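Local coordinates for sensor protein (Rhodopseudomonas palustris, PDB 2OOL) that senses light through a biliverdin chromophore held in this N-terminal fragment of a bacteriophytochrome, whose full-length form probably signals as a histidine kinase, at residues Ile102-Leu107 against Val306-Arg311; Ser171-Ile176 against Asp180-Tyr185; Asn61-Asp64 against Pro69-Ser72. All blocks are in the same frame, centred on the assembly; numbering follows the deposited sequence.

How the interactions relate
The three contacts illustrate how a two-domain photosensor combines local closures with a distant one. Following the chain from the N terminus, interaction 3 comes first: it closes a short loop within the PAS domain, bringing 69-72 back to the helix 62-66. Interaction 1 then opens at 102-107 and closes only at 306-311, tying the PAS sheet to the start of the long GAF helix 308-332. Within that span falls interaction 2, a tight helix-to-strand return in the GAF domain. Interactions 1 and 2 also touch in space, Val310 CG1 lying 3.4 Å from Ile176 O, whereas interaction 3 stands on the far side of the chain's centre from interaction 2.

Interaction 1: Ile102-Leu107 against Val306-Arg311; sequences INPIRL and VSYEVR
Tyr308 and Pro104 meet at one place where the PAS and GAF domains of the fragment touch: the first turn of the GAF helix 308-332 rests against a loop, with a cis peptide bond between Asn103 and Pro104, that leads into the edge strand 105-111 of the PAS sheet. Pro104 CD comes to 3.7 Å from Tyr308 CD2, the two rings slanting across each other. Farther along the phenol, Asn103 CB lies 3.8 Å from Tyr308 OH, with the amide plane turned 80° from the ring. Tyr308 reaches over because its CG stands anti to the backbone N (chi1 -166°). Glu309, bent at chi2, adds a van der Waals touch between its OE2 and Pro104 CG at 3.6 Å, and it also packs on Arg150 of the second subunit.

The next shell fixes both sides. Asn103 ND2 hydrogen-bonds to Leu122 O, and Tyr308 leans on Ile121 of the same strand, 114-125. Ser307 OG is hydrogen-bonded to Asp137, and Arg311 NH2 forms a salt bridge with Glu134. As N-cap of the helix, Ser307 also accepts a weak bond at OG from Val310 N (3.3 Å), while Arg311 NH1 donates to Val306 O at 2.8 Å, lying in the carbonyl plane.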
loop_
_atom_site.group_PDB
_atom_site.type_symbol
_atom_site.label_atom_id
_atom_site.label_comp_id
_atom_site.label_asym_id
_atom_site.label_seq_id
_atom_site.Cartn_x
_atom_site.Cartn_y
_atom_site.Cartn_z
ATOM N N ILE A 102 12.727 3.426 9.003
ATOM C CA ILE A 102 12.892 2.434 10.055
ATOM C C ILE A 102 11.610 2.075 10.824
ATOM O O ILE A 102 11.400 0.900 11.120
ATOM C CB ILE A 102 14.020 2.871 11.085
ATOM C CG1 ILE A 102 13.482 3.840 12.187
ATOM C CG2 ILE A 102 15.254 3.432 10.348
ATOM C CD1 ILE A 102 14.210 5.215 12.347
ATOM N N ASN A 103 10.764 3.062 11.153
ATOM C CA ASN A 103 9.635 2.821 12.047
ATOM C C ASN A 103 8.533 2.059 11.268
ATOM O O ASN A 103 8.288 2.359 10.081
ATOM C CB ASN A 103 9.038 4.119 12.591
ATOM C CG ASN A 103 9.793 4.689 13.805
ATOM O OD1 ASN A 103 10.472 3.977 14.549
ATOM N ND2 ASN A 103 9.660 6.006 14.007
ATOM N N PRO A 104 7.866 1.090 11.919
ATOM C CA PRO A 104 8.090 0.534 13.238
ATOM C C PRO A 104 9.148 -0.577 13.182
ATOM O O PRO A 104 9.326 -1.204 12.129
ATOM C CB PRO A 104 6.711 -0.025 13.588
ATOM C CG PRO A 104 6.193 -0.514 12.327
ATOM C CD PRO A 104 6.688 0.452 11.279
ATOM N N ILE A 105 9.791 -0.816 14.320
ATOM C CA ILE A 105 10.794 -1.839 14.481
ATOM C C ILE A 105 10.213 -2.885 15.413
ATOM O O ILE A 105 9.668 -2.521 16.437
ATOM C CB ILE A 105 12.060 -1.217 15.134
ATOM C CG1 ILE A 105 12.537 -0.003 14.326
ATOM C CG2 ILE A 105 13.177 -2.243 15.259
ATOM C CD1 ILE A 105 12.927 1.176 15.189
ATOM N N ARG A 106 10.320 -4.173 15.092
ATOM C CA ARG A 106 9.794 -5.190 16.006
ATOM C C ARG A 106 10.739 -5.312 17.162
ATOM O O ARG A 106 11.916 -5.492 16.966
ATOM C CB ARG A 106 9.622 -6.554 15.337
ATOM C CG ARG A 106 9.007 -7.639 16.310
ATOM C CD ARG A 106 9.686 -8.993 16.240
ATOM N NE ARG A 106 8.925 -9.904 17.083
ATOM C CZ ARG A 106 8.274 -10.988 16.660
ATOM N NH1 ARG A 106 8.287 -11.429 15.375
ATOM N NH2 ARG A 106 7.588 -11.649 17.575
ATOM N N LEU A 107 10.214 -5.193 18.371
ATOM C CA LEU A 107 10.973 -5.378 19.578
ATOM C C LEU A 107 10.235 -6.362 20.488
ATOM O O LEU A 107 9.004 -6.249 20.684
ATOM C CB LEU A 107 11.151 -4.045 20.288
ATOM C CG LEU A 107 12.004 -2.964 19.562
ATOM C CD1 LEU A 107 12.076 -1.719 20.321
ATOM C CD2 LEU A 107 13.401 -3.448 19.263
ATOM N N VAL A 306 -5.603 1.502 16.192
ATOM C CA VAL A 306 -5.224 1.358 14.808
ATOM C C VAL A 306 -3.699 1.267 14.772
ATOM O O VAL A 306 -2.999 2.116 15.372
ATOM C CB VAL A 306 -5.746 2.590 13.940
ATOM C CG1 VAL A 306 -5.371 2.436 12.465
ATOM C CG2 VAL A 306 -7.240 2.724 14.068
ATOM N N SER A 307 -3.165 0.216 14.149
ATOM C CA SER A 307 -1.688 -0.036 14.218
ATOM C C SER A 307 -0.867 1.038 13.518
ATOM O O SER A 307 -1.373 1.773 12.707
ATOM C CB SER A 307 -1.327 -1.384 13.602
ATOM O OG SER A 307 -1.340 -1.292 12.180
ATOM N N TYR A 308 0.426 1.128 13.805
ATOM C CA TYR A 308 1.232 2.171 13.221
ATOM C C TYR A 308 1.184 2.143 11.683
ATOM O O TYR A 308 1.136 3.205 11.028
ATOM C CB TYR A 308 2.658 2.006 13.661
ATOM C CG TYR A 308 3.534 3.192 13.400
ATOM C CD1 TYR A 308 3.512 4.280 14.249
ATOM C CD2 TYR A 308 4.393 3.213 12.326
ATOM C CE1 TYR A 308 4.339 5.363 14.031
ATOM C CE2 TYR A 308 5.229 4.289 12.103
ATOM C CZ TYR A 308 5.184 5.359 12.945
ATOM O OH TYR A 308 6.017 6.445 12.736
ATOM N N GLU A 309 1.255 0.931 11.118
ATOM C CA GLU A 309 1.310 0.743 9.690
ATOM C C GLU A 309 -0.020 1.164 9.027
ATOM O O GLU A 309 0.002 1.734 7.941
ATOM C CB GLU A 309 1.621 -0.733 9.319
ATOM C CG GLU A 309 3.007 -1.270 9.756
ATOM C CD GLU A 309 2.983 -1.997 11.102
ATOM O OE1 GLU A 309 2.182 -1.602 11.989
ATOM O OE2 GLU A 309 3.761 -2.979 11.263
ATOM N N VAL A 310 -1.154 0.909 9.681
ATOM C CA VAL A 310 -2.426 1.405 9.180
ATOM C C VAL A 310 -2.497 2.936 9.193
ATOM O O VAL A 310 -3.035 3.543 8.250
ATOM C CB VAL A 310 -3.633 0.766 9.869
ATOM C CG1 VAL A 310 -4.953 1.436 9.386
ATOM C CG2 VAL A 310 -3.683 -0.759 9.538
ATOM N N ARG A 311 -1.923 3.555 10.220
ATOM C CA ARG A 311 -1.821 5.009 10.318
ATOM C C ARG A 311 -0.927 5.566 9.246
ATOM O O ARG A 311 -1.263 6.608 8.674
ATOM C CB ARG A 311 -1.415 5.473 11.746
ATOM C CG ARG A 311 -2.418 4.936 12.792
ATOM C CD ARG A 311 -2.453 5.560 14.172
ATOM N NE ARG A 311 -1.185 5.875 14.808
ATOM C CZ ARG A 311 -0.466 5.033 15.564
ATOM N NH1 ARG A 311 -0.817 3.754 15.722
ATOM N NH2 ARG A 311 0.634 5.459 16.144
#

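Interaction 2: Ser171-Ile176 against Asp180-Tyr185; sequences SEVRRI and DRIKVY
Ile182 packs against Val173 and Arg174 where helix 162-177 of the GAF domain lies along one face of the domain's antiparallel sheet, the helix and strand being joined by a short return of the chain.

Among the polar groups, the extended start of Arg174 (chi1 -167°, chi2 172°) carries its CD to 4.1 Å from Asp180 O, and the bend at chi3 then turns NE away into a salt bridge with Asp199. A classic bulge sets Asp180 and Arg181 together opposite His299 of the adjoining strand, and Lys183, which follows Ile182, touches the bound chromophore. Within the helix, Arg175 NH1 and Glu172 OE1 pair as a salt bridge, though their modelled separation is doubtfully short.

The apolar contacts centre on the branches of Ile182, whose CG1 stands anti to the carbonyl carbon (chi1 -49°) and CG2 anti to the backbone N. Cys298 of the adjoining strand touches both Val173 and Ile182, and Cys314 of helix 308-332 also packs on Val173. With an alanine here both branches are gone, and a gap would probably open beside Val173 CG1 and Arg174 CB, which lose the Ile182 carbons they rest on. Ile182 CG2 and CD1 both reach Val173 CG1, at 3.9 and 4.0 Å, while Ile182 CG1 presses on Arg174 CB at 3.6 Å.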
loop_
_atom_site.group_PDB
_atom_site.type_symbol
_atom_site.label_atom_id
_atom_site.label_comp_id
_atom_site.label_asym_id
_atom_site.label_seq_id
_atom_site.Cartn_x
_atom_site.Cartn_y
_atom_site.Cartn_z
ATOM N N SER A 171 -13.807 7.341 2.577
ATOM C CA SER A 171 -14.281 5.970 2.445
ATOM C C SER A 171 -13.149 4.933 2.466
ATOM O O SER A 171 -13.262 3.899 3.105
ATOM C CB SER A 171 -15.159 5.820 1.173
ATOM O OG SER A 171 -14.383 6.113 0.025
ATOM N N GLU A 172 -12.032 5.202 1.815
ATOM C CA GLU A 172 -10.898 4.268 1.941
ATOM C C GLU A 172 -10.334 4.225 3.363
ATOM O O GLU A 172 -9.996 3.167 3.878
ATOM C CB GLU A 172 -9.779 4.606 0.961
ATOM C CG GLU A 172 -8.464 3.746 1.182
ATOM C CD GLU A 172 -8.588 2.309 0.654
ATOM O OE1 GLU A 172 -9.608 1.975 0.039
ATOM O OE2 GLU A 172 -7.643 1.513 0.821
ATOM N N VAL A 173 -10.232 5.373 4.002
ATOM C CA VAL A 173 -9.800 5.423 5.394
ATOM C C VAL A 173 -10.747 4.614 6.287
ATOM O O VAL A 173 -10.296 3.918 7.196
ATOM C CB VAL A 173 -9.601 6.889 5.895
ATOM C CG1 VAL A 173 -9.539 6.975 7.411
ATOM C CG2 VAL A 173 -8.302 7.496 5.336
ATOM N N ARG A 174 -12.052 4.661 6.019
ATOM C CA ARG A 174 -12.986 3.886 6.817
ATOM C C ARG A 174 -12.790 2.387 6.567
ATOM O O ARG A 174 -12.806 1.594 7.504
ATOM C CB ARG A 174 -14.449 4.271 6.548
ATOM C CG ARG A 174 -15.368 3.699 7.589
ATOM C CD ARG A 174 -16.824 4.211 7.497
ATOM N NE ARG A 174 -17.550 3.800 6.291
ATOM C CZ ARG A 174 -18.223 2.656 6.140
ATOM N NH1 ARG A 174 -18.267 1.742 7.103
ATOM N NH2 ARG A 174 -18.867 2.427 5.005
ATOM N N ARG A 175 -12.584 2.029 5.304
ATOM C CA ARG A 175 -12.252 0.656 4.906
ATOM C C ARG A 175 -11.116 0.022 5.715
ATOM O O ARG A 175 -11.217 -1.126 6.138
ATOM C CB ARG A 175 -11.827 0.636 3.438
ATOM C CG ARG A 175 -12.159 -0.647 2.685
ATOM C CD ARG A 175 -11.924 -0.446 1.187
ATOM N NE ARG A 175 -13.088 0.150 0.520
ATOM C CZ ARG A 175 -13.149 1.339 -0.097
ATOM N NH1 ARG A 175 -12.100 2.137 -0.201
ATOM N NH2 ARG A 175 -14.303 1.708 -0.670
ATOM N N ILE A 176 -10.049 0.773 5.947
ATOM C CA ILE A 176 -8.831 0.189 6.493
ATOM C C ILE A 176 -8.673 0.430 7.981
ATOM O O ILE A 176 -7.833 -0.206 8.593
ATOM C CB ILE A 176 -7.583 0.662 5.712
ATOM C CG1 ILE A 176 -7.348 2.163 5.910
ATOM C CG2 ILE A 176 -7.745 0.335 4.188
ATOM C CD1 ILE A 176 -6.094 2.696 5.193
ATOM N N ASP A 180 -16.158 3.913 12.892
ATOM C CA ASP A 180 -17.561 4.225 12.577
ATOM C C ASP A 180 -17.840 5.405 11.623
ATOM O O ASP A 180 -18.812 5.393 10.890
ATOM C CB ASP A 180 -18.280 4.477 13.917
ATOM C CG ASP A 180 -18.518 3.187 14.699
ATOM O OD1 ASP A 180 -18.663 2.157 14.021
ATOM O OD2 ASP A 180 -18.553 3.177 15.950
ATOM N N ARG A 181 -17.011 6.438 11.652
ATOM C CA ARG A 181 -17.290 7.700 10.952
ATOM C C ARG A 181 -16.014 8.441 10.624
ATOM O O ARG A 181 -15.227 8.746 11.510
ATOM C CB ARG A 181 -18.159 8.608 11.829
ATOM C CG ARG A 181 -18.643 9.896 11.132
ATOM C CD ARG A 181 -19.582 10.690 12.025
ATOM N NE ARG A 181 -18.947 11.153 13.259
ATOM C CZ ARG A 181 -19.608 11.490 14.360
ATOM N NH1 ARG A 181 -18.947 11.922 15.394
ATOM N NH2 ARG A 181 -20.912 11.412 14.434
ATOM N N ILE A 182 -15.791 8.688 9.342
ATOM C CA ILE A 182 -14.645 9.438 8.876
ATOM C C ILE A 182 -15.148 10.722 8.230
ATOM O O ILE A 182 -16.021 10.682 7.363
ATOM C CB ILE A 182 -13.838 8.630 7.841
ATOM C CG1 ILE A 182 -13.538 7.203 8.332
ATOM C CG2 ILE A 182 -12.566 9.366 7.404
ATOM C CD1 ILE A 182 -12.901 7.058 9.667
ATOM N N LYS A 183 -14.567 11.860 8.639
ATOM C CA LYS A 183 -14.974 13.197 8.160
ATOM C C LYS A 183 -13.784 13.917 7.564
ATOM O O LYS A 183 -12.712 13.818 8.072
ATOM C CB LYS A 183 -15.521 14.032 9.319
ATOM C CG LYS A 183 -16.871 13.468 9.915
ATOM C CD LYS A 183 -17.065 13.835 11.398
ATOM C CE LYS A 183 -15.984 13.239 12.289
ATOM N NZ LYS A 183 -16.226 11.885 12.792
ATOM N N VAL A 184 -13.982 14.661 6.483
ATOM C CA VAL A 184 -12.946 15.580 6.012
ATOM C C VAL A 184 -13.428 16.980 6.391
ATOM O O VAL A 184 -14.522 17.394 6.032
ATOM C CB VAL A 184 -12.695 15.460 4.522
ATOM C CG1 VAL A 184 -11.569 16.429 4.108
ATOM C CG2 VAL A 184 -12.358 14.032 4.213
ATOM N N TYR A 185 -12.611 17.658 7.161
ATOM C CA TYR A 185 -12.937 18.919 7.814
ATOM C C TYR A 185 -12.010 19.953 7.203
ATOM O O TYR A 185 -10.794 19.784 7.269
ATOM C CB TYR A 185 -12.601 18.796 9.311
ATOM C CG TYR A 185 -13.002 19.968 10.187
ATOM C CD1 TYR A 185 -12.043 20.816 10.753
ATOM C CD2 TYR A 185 -14.317 20.204 10.487
ATOM C CE1 TYR A 185 -12.407 21.882 11.575
ATOM C CE2 TYR A 185 -14.702 21.288 11.303
ATOM C CZ TYR A 185 -13.731 22.114 11.862
ATOM O OH TYR A 185 -14.136 23.199 12.666
#

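Interaction 3: Asn61-Asp64 against Pro69-Ser72; sequences NVED and PPAS
The helical connection between the second and third long strands of a PAS domain begins with the short helix 62-66, after which the chain turns back so that Pro69 and Pro70 lie against Glu63. The backbones approach closely, Glu63 CA and Pro69 CA being 5.6 Å apart. Glu63 carries its CG anti to the backbone N (chi1 170°) and bends at chi2, which sets the carboxylate over the start of the returning segment. There Glu63 OE2 comes to 3.7 Å from Pro69 CA, whose C-H group may be drawn mildly to the carboxylate. The root of the same side chain touches the second proline, Glu63 CB lying 4.1 Å from Pro70 CD, a van der Waals contact.

Each segment is also braced by its own bonds. Asp64 N donates to Asn61 O at 3.0 Å, and the amide of Asn61 reaches Ser59 and Gly43, while Val62 packs on Tyr44 and Phe46 of the sheet. In the other segment Pro69 O takes a sound bond from Ser72 N at 3.0 Å; a second one, from Ser72 OG, is modelled doubtfully short. The four residues thus close a tight turn that runs into a 3-10 segment, a local surface reversal within the helical connection of the PAS fold.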
loop_
_atom_site.group_PDB
_atom_site.type_symbol
_atom_site.label_atom_id
_atom_site.label_comp_id
_atom_site.label_asym_id
_atom_site.label_seq_id
_atom_site.Cartn_x
_atom_site.Cartn_y
_atom_site.Cartn_z
ATOM N N ASN A 61 3.631 3.022 33.929
ATOM C CA ASN A 61 2.975 1.759 33.547
ATOM C C ASN A 61 3.938 0.637 33.177
ATOM O O ASN A 61 3.568 -0.529 33.162
ATOM C CB ASN A 61 1.899 1.964 32.427
ATOM C CG ASN A 61 2.484 2.319 31.045
ATOM O OD1 ASN A 61 3.551 2.886 30.943
ATOM N ND2 ASN A 61 1.762 1.959 29.974
ATOM N N VAL A 62 5.186 0.978 32.905
ATOM C CA VAL A 62 6.238 -0.018 32.747
ATOM C C VAL A 62 6.360 -0.948 33.975
ATOM O O VAL A 62 6.808 -2.077 33.834
ATOM C CB VAL A 62 7.559 0.692 32.405
ATOM C CG1 VAL A 62 8.712 -0.129 32.669
ATOM C CG2 VAL A 62 7.499 1.139 30.919
ATOM N N GLU A 63 5.933 -0.490 35.152
ATOM C CA GLU A 63 5.903 -1.332 36.348
ATOM C C GLU A 63 5.082 -2.592 36.111
ATOM O O GLU A 63 5.445 -3.677 36.580
ATOM C CB GLU A 63 5.338 -0.562 37.548
ATOM C CG GLU A 63 5.039 -1.427 38.767
ATOM C CD GLU A 63 5.261 -0.682 40.092
ATOM O OE1 GLU A 63 4.608 0.360 40.345
ATOM O OE2 GLU A 63 6.109 -1.144 40.875
ATOM N N ASP A 64 3.983 -2.469 35.377
ATOM C CA ASP A 64 3.209 -3.645 35.092
ATOM C C ASP A 64 3.868 -4.515 34.028
ATOM O O ASP A 64 3.562 -5.696 33.929
ATOM C CB ASP A 64 1.811 -3.284 34.624
ATOM C CG ASP A 64 1.159 -2.230 35.488
ATOM O OD1 ASP A 64 1.135 -2.396 36.739
ATOM O OD2 ASP A 64 0.676 -1.236 34.901
ATOM N N PRO A 69 9.829 -1.267 40.233
ATOM C CA PRO A 69 9.544 0.161 40.398
ATOM C C PRO A 69 10.173 0.978 39.259
ATOM O O PRO A 69 11.323 0.728 38.890
ATOM C CB PRO A 69 10.203 0.508 41.743
ATOM C CG PRO A 69 10.406 -0.790 42.457
ATOM C CD PRO A 69 10.583 -1.819 41.378
ATOM N N PRO A 70 9.415 1.915 38.668
ATOM C CA PRO A 70 9.950 2.773 37.589
ATOM C C PRO A 70 11.286 3.438 37.914
ATOM O O PRO A 70 12.209 3.378 37.113
ATOM C CB PRO A 70 8.851 3.820 37.385
ATOM C CG PRO A 70 7.633 3.142 37.764
ATOM C CD PRO A 70 7.999 2.211 38.920
ATOM N N ALA A 71 11.408 4.017 39.097
ATOM C CA ALA A 71 12.656 4.673 39.479
ATOM C C ALA A 71 13.860 3.745 39.324
ATOM O O ALA A 71 14.953 4.207 38.959
ATOM C CB ALA A 71 12.583 5.210 40.909
ATOM N N SER A 72 13.679 2.442 39.550
ATOM C CA SER A 72 14.838 1.564 39.657
ATOM C C SER A 72 15.475 1.268 38.307
ATOM O O SER A 72 16.575 0.689 38.264
ATOM C CB SER A 72 14.461 0.264 40.355
ATOM O OG SER A 72 13.460 -0.402 39.627
#